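PDB 5EJR: myosin-I heavy chain from Dictyostelium discoideum, which is an actin-based motor with ATPase activity that acts in the early steps of phagocytosis and adhesion, represented here by a MyTH4-FERM module of its tail. Local coordinates for residues V268-M273 / I497-Q502; I352-P357 / E403-M408; L364-V369 / Q381-W386. One frame throughout, in Å; residues are numbered along the deposited sequence. Where two conformers were deposited one is given.

Contact 1: residues V268-M273 / I497-Q502; sequences VSETDM and IASVYQ. With EDO (1,2-ethanediol), chain E.
E270 and S499 meet at the joint between two lobes of the FERM domain, the loop of the ubiquitin-like lobe facing the C-terminal helix of the PH/PTB-like lobe. Their direct link is slight: E270 OE1 lies 3.3 Å from S499 OG, a weak hydrogen bond at most, since the single hydroxyl proton may serve another acceptor. The firmer bridge runs through an ethanediol molecule, probably from the crystallisation liquor. Its O2 lies 2.7 Å from S499 OG, where either hydroxyl could be the donor, and accepts the backbone N-H of E270 at 2.9 Å (152°). One ethanediol hydroxyl is thus held by a backbone amide from one lobe and a serine from the other, and R297 NE is also hydrogen-bonded to the ethanediol. V500 CG2 adds an apolar touch to C1 of the diol.

E270 CG stands between its backbone N and carbonyl carbon (chi1 66°), from where the extended chain carries the carboxylate over to S499 OG. Further out, a type I turn from S269 to D272 presents the amide of E270; backbone hydrogen bonds join E270 to R233 and D272 to I232. S269 OG is hydrogen-bonded to S495 OG of helix 494-505, a second tie between the lobes beside the ethanediol-bridged one. Inside the turn, T271 N gives a weak bond to S269 OG, 3.3 Å long.

Contact 2: residues I352-P357 / E403-M408; sequences IQLLYP and EYLKLM
L354 and L405 lie alongside each other and point in opposite directions, each reaching past the other toward the partner helix. L354 CD2 comes 3.6 Å from L405 CB, and CG of L354 is equally near that CB, so the branch point of one leucine rests against the root of the other. This is where helices 341-355 and 402-416 of the helical FERM lobe come nearest within these segments, with the CA atoms of L354 and L405 6.8 Å apart.

Q353 meets the far end of L405 differently, the two side chains crossing at about a right angle. With CG anti to the backbone N (chi1 -162°), the glutamine extends so that its aliphatic part passes L405 CD1, with Q353 CG 3.8 Å from that methyl. Its amide reaches the other branch, OE1 lying 3.5 Å from L405 CD2. That oxygen is buried by the contact and has no hydrogen-bonding partner in the model, which makes this a polar group set against methyls.

On the other flank K406 crosses L354 at a slant and offers only its methylenes: its CG is 3.7 Å from L354 CD2, and CE also comes near that methyl. The charge is carried past the leucine to a salt bridge between K406 NZ and E321.

E321 belongs to helix 317-332, which flanks both segments: its Y324 touches L354 and its F320 touches K406. Helix 341-355 and helix 402-416 therefore pack together beside a third helix, while L397, from the loop before helix 402-416, meets Q353.

Contact 3: residues L364-V369 / Q381-W386; sequences LTKEVV and QNIKVW
N382 O accepts two backbone N-H groups, from V385 at 2.8 Å and from W386 at 3.2 Å, and so opens the helix whose first residue, I383, packs on K366 and V369. N382 is the N-cap of this helix in the helical FERM lobe, and its side chain caps as well: OD1 takes the N-H of K384 at 3.1 Å, in the carbonyl plane and on a lone pair. T365 caps the other helix, its OG1 accepting from V368 N at 3.2 Å. The two capped helix starts meet through their first turns.

The contact is mostly apolar. I383 has CG1 anti to its backbone N (chi1 -171°), which puts CD1 against the backbone of K366, 3.6 Å from K366 O. K366 crosses I383 at about a right angle; its extended methylenes pass across the isoleucine, with CE 3.9 Å from I383 CG2. The like-charged ends K366 NZ and K384 NZ are near each other but not in contact. V369 runs alongside I383 in the opposite sense, its CG1 lying 4.1 Å from I383 CD1. With an alanine in the place of I383, CD1 and CG2 are gone, and K366 and V369 would probably lose much of their apolar cover, with a gap between the two helix starts.

W386 turns its ring away from this meeting toward helix 341-355, touching E341 and S345, and its NE1 bonds L378 O. Only the root of the tryptophan faces the other segment, its CB 4.3 Å from V369 CG1.

Overall arrangement
Contacts 2 and 3 belong to the helical lobe and share packing: helix 341-355 and the residue after it meet helix 366-370 and the loop before it, through I352 with L364 and V368 and Y356 with V368. Contact 3 is nested within the chain loop that contact 2 closes. Both are partly buried and rest on aliphatic side chains, contact 2 joining the C-terminal end of helix 341-355 to the first turns of helix 402-416, contact 3 two capped helix starts. Contact 1 is a slight, polar surface meeting of two other lobes, bridged by an ethanediol, its centre about 35 Å from that of contact 2 and about 43 Å from that of contact 3.

Contact 1: residues V268-M273 / I497-Q502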
loop_
_atom_site.group_PDB
_atom_site.type_symbol
_atom_site.label_atom_id
_atom_site.label_comp_id
_atom_site.label_asym_id
_atom_site.label_seq_id
_atom_site.Cartn_x
_atom_site.Cartn_y
_atom_site.Cartn_z
ATOM N N VAL A 268 3.568 2.352 -6.125
ATOM C CA VAL A 268 2.442 2.291 -5.201
ATOM C C VAL A 268 1.565 3.482 -5.548
ATOM O O VAL A 268 2.055 4.596 -5.585
ATOM C CB VAL A 268 2.875 2.306 -3.707
ATOM C CG1 VAL A 268 1.654 2.165 -2.790
ATOM C CG2 VAL A 268 3.871 1.197 -3.420
ATOM N N SER A 269 0.285 3.263 -5.793
ATOM C CA SER A 269 -0.608 4.366 -6.147
ATOM C C SER A 269 -0.647 5.386 -5.059
ATOM O O SER A 269 -0.801 5.020 -3.899
ATOM C CB SER A 269 -2.027 3.860 -6.405
ATOM O OG SER A 269 -2.856 4.962 -6.743
ATOM N N GLU A 270 -0.527 6.661 -5.414
ATOM C CA GLU A 270 -0.622 7.756 -4.444
ATOM C C GLU A 270 -1.993 7.813 -3.726
ATOM O O GLU A 270 -2.091 8.423 -2.655
ATOM C CB GLU A 270 -0.301 9.110 -5.112
ATOM C CG GLU A 270 -1.296 9.563 -6.165
ATOM C CD GLU A 270 -1.116 11.013 -6.562
ATOM O OE1 GLU A 270 -0.239 11.297 -7.411
ATOM O OE2 GLU A 270 -1.826 11.873 -5.993
ATOM N N THR A 271 -3.046 7.200 -4.310
ATOM C CA THR A 271 -4.386 7.201 -3.702
ATOM C C THR A 271 -4.622 6.031 -2.789
ATOM O O THR A 271 -5.671 5.987 -2.143
ATOM C CB THR A 271 -5.506 7.278 -4.743
ATOM O OG1 THR A 271 -5.347 6.212 -5.682
ATOM C CG2 THR A 271 -5.606 8.640 -5.409
ATOM N N ASP A 272 -3.685 5.068 -2.728
ATOM C CA ASP A 272 -3.888 3.939 -1.839
ATOM C C ASP A 272 -3.697 4.399 -0.376
ATOM O O ASP A 272 -2.957 5.364 -0.117
ATOM C CB ASP A 272 -2.856 2.831 -2.113
ATOM C CG ASP A 272 -3.059 1.934 -3.322
ATOM O OD1 ASP A 272 -4.040 2.155 -4.083
ATOM O OD2 ASP A 272 -2.229 1.008 -3.516
ATOM N N MET A 273 -4.329 3.662 0.552
ATOM C CA MET A 273 -4.195 3.838 1.999
ATOM C C MET A 273 -2.962 3.066 2.351
ATOM O O MET A 273 -2.868 1.894 1.979
ATOM C CB MET A 273 -5.388 3.209 2.746
ATOM C CG MET A 273 -6.689 3.873 2.454
ATOM S SD MET A 273 -6.508 5.660 2.493
ATOM C CE MET A 273 -7.995 6.079 3.251
ATOM N N ILE A 497 -1.568 3.532 -12.815
ATOM C CA ILE A 497 -1.560 3.992 -14.218
ATOM C C ILE A 497 -2.337 5.281 -14.371
ATOM O O ILE A 497 -1.859 6.186 -15.042
ATOM C CB ILE A 497 -2.052 2.909 -15.216
ATOM C CG1 ILE A 497 -1.077 1.732 -15.236
ATOM C CG2 ILE A 497 -2.192 3.516 -16.636
ATOM C CD1 ILE A 497 -1.625 0.494 -15.878
ATOM N N ALA A 498 -3.533 5.382 -13.728
ATOM C CA ALA A 498 -4.333 6.618 -13.815
ATOM C C ALA A 498 -3.565 7.817 -13.223
ATOM O O ALA A 498 -3.567 8.884 -13.801
ATOM C CB ALA A 498 -5.653 6.432 -13.074
ATOM N N SER A 499 -2.906 7.637 -12.076
ATOM C CA SER A 499 -2.153 8.717 -11.443
ATOM C C SER A 499 -0.970 9.201 -12.356
ATOM O O SER A 499 -0.806 10.403 -12.572
ATOM C CB SER A 499 -1.658 8.264 -10.066
ATOM O OG SER A 499 -0.442 8.898 -9.701
ATOM N N VAL A 500 -0.172 8.262 -12.900
ATOM C CA VAL A 500 0.957 8.606 -13.789
ATOM C C VAL A 500 0.440 9.228 -15.086
ATOM O O VAL A 500 0.920 10.290 -15.498
ATOM C CB VAL A 500 1.871 7.380 -14.033
ATOM C CG1 VAL A 500 2.921 7.672 -15.100
ATOM C CG2 VAL A 500 2.536 6.957 -12.733
ATOM N N TYR A 501 -0.529 8.569 -15.747
ATOM C CA TYR A 501 -1.113 9.135 -16.963
ATOM C C TYR A 501 -1.718 10.563 -16.684
ATOM O O TYR A 501 -1.417 11.487 -17.418
ATOM C CB TYR A 501 -2.187 8.194 -17.579
ATOM C CG TYR A 501 -2.797 8.766 -18.844
ATOM C CD1 TYR A 501 -3.853 9.669 -18.785
ATOM C CD2 TYR A 501 -2.265 8.469 -20.095
ATOM C CE1 TYR A 501 -4.363 10.262 -19.938
ATOM C CE2 TYR A 501 -2.778 9.041 -21.252
ATOM C CZ TYR A 501 -3.820 9.949 -21.166
ATOM O OH TYR A 501 -4.354 10.503 -22.305
ATOM N N GLN A 502 -2.543 10.731 -15.653
ATOM C CA GLN A 502 -3.127 12.057 -15.354
ATOM C C GLN A 502 -2.044 13.139 -15.187
ATOM O O GLN A 502 -2.155 14.213 -15.788
ATOM C CB GLN A 502 -4.044 12.006 -14.108
ATOM C CG GLN A 502 -4.560 13.379 -13.605
ATOM C CD GLN A 502 -5.383 14.182 -14.603
ATOM O OE1 GLN A 502 -5.402 15.417 -14.558
ATOM N NE2 GLN A 502 -6.121 13.519 -15.492
HETATM C C1 EDO E . 2.879 7.564 -9.044
HETATM O O1 EDO E . 3.804 7.579 -7.951
HETATM C C2 EDO E . 1.653 6.631 -8.706
HETATM O O2 EDO E . 0.784 7.358 -7.847
#

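Contact 2: residues I352-P357 / E403-M408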
loop_
_atom_site.group_PDB
_atom_site.type_symbol
_atom_site.label_atom_id
_atom_site.label_comp_id
_atom_site.label_asym_id
_atom_site.label_seq_id
_atom_site.Cartn_x
_atom_site.Cartn_y
_atom_site.Cartn_z
ATOM N N ILE A 352 34.173 8.259 -12.581
ATOM C CA ILE A 352 35.477 8.140 -11.878
ATOM C C ILE A 352 35.906 9.549 -11.395
ATOM O O ILE A 352 36.270 9.703 -10.234
ATOM C CB ILE A 352 36.547 7.450 -12.791
ATOM C CG1 ILE A 352 36.253 5.931 -12.888
ATOM C CG2 ILE A 352 38.005 7.703 -12.266
ATOM C CD1 ILE A 352 36.985 5.205 -14.048
ATOM N N GLN A 353 35.763 10.576 -12.242
ATOM C CA GLN A 353 36.113 11.948 -11.845
ATOM C C GLN A 353 35.240 12.407 -10.663
ATOM O O GLN A 353 35.720 13.143 -9.784
ATOM C CB GLN A 353 36.064 12.911 -13.043
ATOM C CG GLN A 353 36.825 14.221 -12.778
ATOM C CD GLN A 353 36.769 15.245 -13.883
ATOM O OE1 GLN A 353 36.404 14.960 -15.018
ATOM N NE2 GLN A 353 37.157 16.475 -13.581
ATOM N N LEU A 354 33.989 11.898 -10.578
ATOM C CA LEU A 354 33.117 12.221 -9.450
ATOM C C LEU A 354 33.566 11.499 -8.167
ATOM O O LEU A 354 33.448 12.061 -7.082
ATOM C CB LEU A 354 31.636 11.931 -9.771
ATOM C CG LEU A 354 30.904 12.991 -10.615
ATOM C CD1 LEU A 354 29.626 12.414 -11.256
ATOM C CD2 LEU A 354 30.549 14.193 -9.794
ATOM N N LEU A 355 34.044 10.260 -8.270
ATOM C CA LEU A 355 34.528 9.525 -7.097
ATOM C C LEU A 355 35.910 10.035 -6.638
ATOM O O LEU A 355 36.210 10.006 -5.447
ATOM C CB LEU A 355 34.685 8.035 -7.430
ATOM C CG LEU A 355 33.441 7.209 -7.568
ATOM C CD1 LEU A 355 33.779 5.862 -8.210
ATOM C CD2 LEU A 355 32.777 7.014 -6.207
ATOM N N TYR A 356 36.757 10.441 -7.589
ATOM C CA TYR A 356 38.131 10.873 -7.322
ATOM C C TYR A 356 38.418 12.264 -7.898
ATOM O O TYR A 356 39.083 12.369 -8.926
ATOM C CB TYR A 356 39.118 9.796 -7.830
ATOM C CG TYR A 356 38.802 8.419 -7.277
ATOM C CD1 TYR A 356 39.094 8.092 -5.954
ATOM C CD2 TYR A 356 38.183 7.456 -8.064
ATOM C CE1 TYR A 356 38.792 6.833 -5.437
ATOM C CE2 TYR A 356 37.846 6.207 -7.548
ATOM C CZ TYR A 356 38.174 5.888 -6.242
ATOM O OH TYR A 356 37.865 4.639 -5.745
ATOM N N PRO A 357 37.901 13.346 -7.269
ATOM C CA PRO A 357 38.086 14.708 -7.834
ATOM C C PRO A 357 39.515 15.148 -8.232
ATOM O O PRO A 357 39.644 16.043 -9.073
ATOM C CB PRO A 357 37.534 15.624 -6.747
ATOM C CG PRO A 357 36.602 14.804 -5.968
ATOM C CD PRO A 357 37.049 13.375 -6.061
ATOM N N GLU A 403 29.008 19.268 -9.561
ATOM C CA GLU A 403 27.669 19.493 -10.117
ATOM C C GLU A 403 27.650 19.353 -11.645
ATOM O O GLU A 403 26.712 18.767 -12.197
ATOM C CB GLU A 403 27.167 20.900 -9.754
ATOM C CG GLU A 403 25.747 21.122 -10.219
ATOM C CD GLU A 403 25.138 22.361 -9.619
ATOM O OE1 GLU A 403 24.620 22.268 -8.484
ATOM O OE2 GLU A 403 25.157 23.415 -10.292
ATOM N N TYR A 404 28.645 19.929 -12.320
ATOM C CA TYR A 404 28.672 19.879 -13.781
ATOM C C TYR A 404 28.903 18.467 -14.309
ATOM O O TYR A 404 28.369 18.119 -15.364
ATOM C CB TYR A 404 29.658 20.883 -14.363
ATOM C CG TYR A 404 29.540 21.031 -15.856
ATOM C CD1 TYR A 404 28.510 21.782 -16.428
ATOM C CD2 TYR A 404 30.418 20.372 -16.711
ATOM C CE1 TYR A 404 28.389 21.903 -17.813
ATOM C CE2 TYR A 404 30.319 20.502 -18.092
ATOM C CZ TYR A 404 29.294 21.248 -18.639
ATOM O OH TYR A 404 29.205 21.323 -20.006
ATOM N N LEU A 405 29.679 17.652 -13.572
ATOM C CA LEU A 405 29.919 16.256 -13.938
ATOM C C LEU A 405 28.624 15.423 -13.784
ATOM O O LEU A 405 28.348 14.552 -14.604
ATOM C CB LEU A 405 31.042 15.667 -13.084
ATOM C CG LEU A 405 32.491 16.142 -13.355
ATOM C CD1 LEU A 405 33.412 15.691 -12.201
ATOM C CD2 LEU A 405 33.022 15.637 -14.721
ATOM N N LYS A 406 27.820 15.724 -12.779
ATOM C CA LYS A 406 26.556 15.038 -12.546
ATOM C C LYS A 406 25.558 15.353 -13.693
ATOM O O LYS A 406 24.916 14.435 -14.212
ATOM C CB LYS A 406 25.992 15.369 -11.146
ATOM C CG LYS A 406 26.861 14.834 -9.980
ATOM C CD LYS A 406 26.353 15.313 -8.638
ATOM C CE LYS A 406 27.363 15.079 -7.545
ATOM N NZ LYS A 406 26.845 15.486 -6.223
ATOM N N LEU A 407 25.569 16.612 -14.178
ATOM C CA LEU A 407 24.718 17.047 -15.294
ATOM C C LEU A 407 25.158 16.391 -16.594
ATOM O O LEU A 407 24.309 16.015 -17.397
ATOM C CB LEU A 407 24.753 18.593 -15.446
ATOM C CG LEU A 407 24.097 19.416 -14.330
ATOM C CD1 LEU A 407 24.520 20.883 -14.398
ATOM C CD2 LEU A 407 22.603 19.355 -14.417
ATOM N N MET A 408 26.489 16.233 -16.788
ATOM C CA MET A 408 27.100 15.614 -17.970
ATOM C C MET A 408 26.717 14.130 -17.986
ATOM O O MET A 408 26.412 13.586 -19.041
ATOM C CB MET A 408 28.640 15.714 -17.892
ATOM C CG MET A 408 29.222 17.027 -18.333
ATOM S SD MET A 408 31.039 17.058 -18.088
ATOM C CE MET A 408 31.583 15.932 -19.379
#

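Contact 3: residues L364-V369 / Q381-W386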
loop_
_atom_site.group_PDB
_atom_site.type_symbol
_atom_site.label_atom_id
_atom_site.label_comp_id
_atom_site.label_asym_id
_atom_site.label_seq_id
_atom_site.Cartn_x
_atom_site.Cartn_y
_atom_site.Cartn_z
ATOM N N LEU A 364 44.194 3.930 -11.994
ATOM C CA LEU A 364 43.060 3.162 -12.492
ATOM C C LEU A 364 43.264 1.663 -12.273
ATOM O O LEU A 364 44.311 1.119 -12.624
ATOM C CB LEU A 364 42.842 3.496 -13.979
ATOM C CG LEU A 364 41.555 3.079 -14.659
ATOM C CD1 LEU A 364 40.298 3.582 -13.899
ATOM C CD2 LEU A 364 41.556 3.559 -16.102
ATOM N N THR A 365 42.282 1.000 -11.657
ATOM C CA THR A 365 42.380 -0.435 -11.333
ATOM C C THR A 365 41.078 -1.121 -11.690
ATOM O O THR A 365 40.087 -0.435 -11.991
ATOM C CB THR A 365 42.681 -0.619 -9.813
ATOM O OG1 THR A 365 41.558 -0.216 -9.022
ATOM C CG2 THR A 365 43.950 0.098 -9.347
ATOM N N LYS A 366 41.052 -2.476 -11.592
ATOM C CA LYS A 366 39.864 -3.285 -11.808
ATOM C C LYS A 366 38.820 -2.842 -10.809
ATOM O O LYS A 366 37.667 -2.685 -11.182
ATOM C CB LYS A 366 40.152 -4.780 -11.575
ATOM C CG LYS A 366 40.953 -5.432 -12.684
ATOM C CD LYS A 366 41.291 -6.881 -12.342
ATOM C CE LYS A 366 42.097 -7.540 -13.441
ATOM N NZ LYS A 366 42.229 -9.009 -13.220
ATOM N N GLU A 367 39.237 -2.596 -9.548
ATOM C CA GLU A 367 38.350 -2.208 -8.458
ATOM C C GLU A 367 37.662 -0.859 -8.733
ATOM O O GLU A 367 36.474 -0.715 -8.447
ATOM C CB GLU A 367 39.087 -2.246 -7.105
ATOM C CG GLU A 367 39.578 -3.641 -6.687
ATOM C CD GLU A 367 40.653 -4.355 -7.509
ATOM O OE1 GLU A 367 41.544 -3.681 -8.087
ATOM O OE2 GLU A 367 40.592 -5.606 -7.577
ATOM N N VAL A 368 38.377 0.090 -9.361
ATOM C CA VAL A 368 37.797 1.389 -9.742
ATOM C C VAL A 368 36.756 1.185 -10.859
ATOM O O VAL A 368 35.668 1.759 -10.774
ATOM C CB VAL A 368 38.893 2.438 -10.103
ATOM C CG1 VAL A 368 38.285 3.724 -10.663
ATOM C CG2 VAL A 368 39.758 2.757 -8.877
ATOM N N VAL A 369 37.069 0.346 -11.868
ATOM C CA VAL A 369 36.161 0.056 -12.997
ATOM C C VAL A 369 34.824 -0.536 -12.496
ATOM O O VAL A 369 33.758 -0.099 -12.950
ATOM C CB VAL A 369 36.812 -0.818 -14.102
ATOM C CG1 VAL A 369 35.785 -1.262 -15.160
ATOM C CG2 VAL A 369 37.974 -0.087 -14.748
ATOM N N GLN A 381 33.443 -7.034 -22.736
ATOM C CA GLN A 381 34.903 -6.993 -22.963
ATOM C C GLN A 381 35.643 -7.399 -21.710
ATOM O O GLN A 381 35.134 -7.192 -20.609
ATOM C CB GLN A 381 35.392 -5.552 -23.314
ATOM C CG GLN A 381 34.948 -4.956 -24.655
ATOM C CD GLN A 381 35.353 -5.718 -25.903
ATOM O OE1 GLN A 381 36.482 -6.204 -26.012
ATOM N NE2 GLN A 381 34.443 -5.877 -26.857
ATOM N N ASN A 382 36.900 -7.870 -21.861
ATOM C CA ASN A 382 37.771 -8.154 -20.717
ATOM C C ASN A 382 37.984 -6.817 -19.950
ATOM O O ASN A 382 38.160 -5.788 -20.573
ATOM C CB ASN A 382 39.133 -8.717 -21.212
ATOM C CG ASN A 382 39.951 -9.291 -20.108
ATOM O OD1 ASN A 382 40.308 -8.597 -19.156
ATOM N ND2 ASN A 382 40.200 -10.598 -20.176
ATOM N N ILE A 383 37.920 -6.835 -18.616
ATOM C CA ILE A 383 38.093 -5.654 -17.762
ATOM C C ILE A 383 39.414 -4.882 -18.083
ATOM O O ILE A 383 39.430 -3.645 -18.016
ATOM C CB ILE A 383 37.932 -6.028 -16.255
ATOM C CG1 ILE A 383 37.881 -4.752 -15.372
ATOM C CG2 ILE A 383 39.033 -7.033 -15.780
ATOM C CD1 ILE A 383 37.185 -4.900 -14.011
ATOM N N LYS A 384 40.475 -5.609 -18.524
ATOM C CA LYS A 384 41.741 -5.009 -18.934
ATOM C C LYS A 384 41.540 -4.136 -20.164
ATOM O O LYS A 384 42.185 -3.098 -20.277
ATOM C CB LYS A 384 42.785 -6.097 -19.241
ATOM C CG LYS A 384 43.440 -6.692 -18.008
ATOM C CD LYS A 384 44.321 -7.871 -18.465
ATOM C CE LYS A 384 45.033 -8.576 -17.341
ATOM N NZ LYS A 384 45.883 -9.684 -17.855
ATOM N N VAL A 385 40.616 -4.517 -21.060
ATOM C CA VAL A 385 40.293 -3.715 -22.252
ATOM C C VAL A 385 39.472 -2.471 -21.799
ATOM O O VAL A 385 39.689 -1.368 -22.290
ATOM C CB VAL A 385 39.580 -4.539 -23.363
ATOM C CG1 VAL A 385 39.189 -3.647 -24.549
ATOM C CG2 VAL A 385 40.444 -5.718 -23.828
ATOM N N TRP A 386 38.576 -2.650 -20.835
ATOM C CA TRP A 386 37.807 -1.537 -20.278
ATOM C C TRP A 386 38.730 -0.508 -19.624
ATOM O O TRP A 386 38.578 0.677 -19.867
ATOM C CB TRP A 386 36.782 -2.044 -19.272
ATOM C CG TRP A 386 35.574 -2.605 -19.931
ATOM C CD1 TRP A 386 35.174 -3.912 -19.939
ATOM C CD2 TRP A 386 34.563 -1.867 -20.626
ATOM N NE1 TRP A 386 33.955 -4.024 -20.551
ATOM C CE2 TRP A 386 33.567 -2.790 -21.011
ATOM C CE3 TRP A 386 34.378 -0.502 -20.917
ATOM C CZ2 TRP A 386 32.429 -2.408 -21.731
ATOM C CZ3 TRP A 386 33.227 -0.114 -21.607
ATOM C CH2 TRP A 386 32.267 -1.057 -21.998
#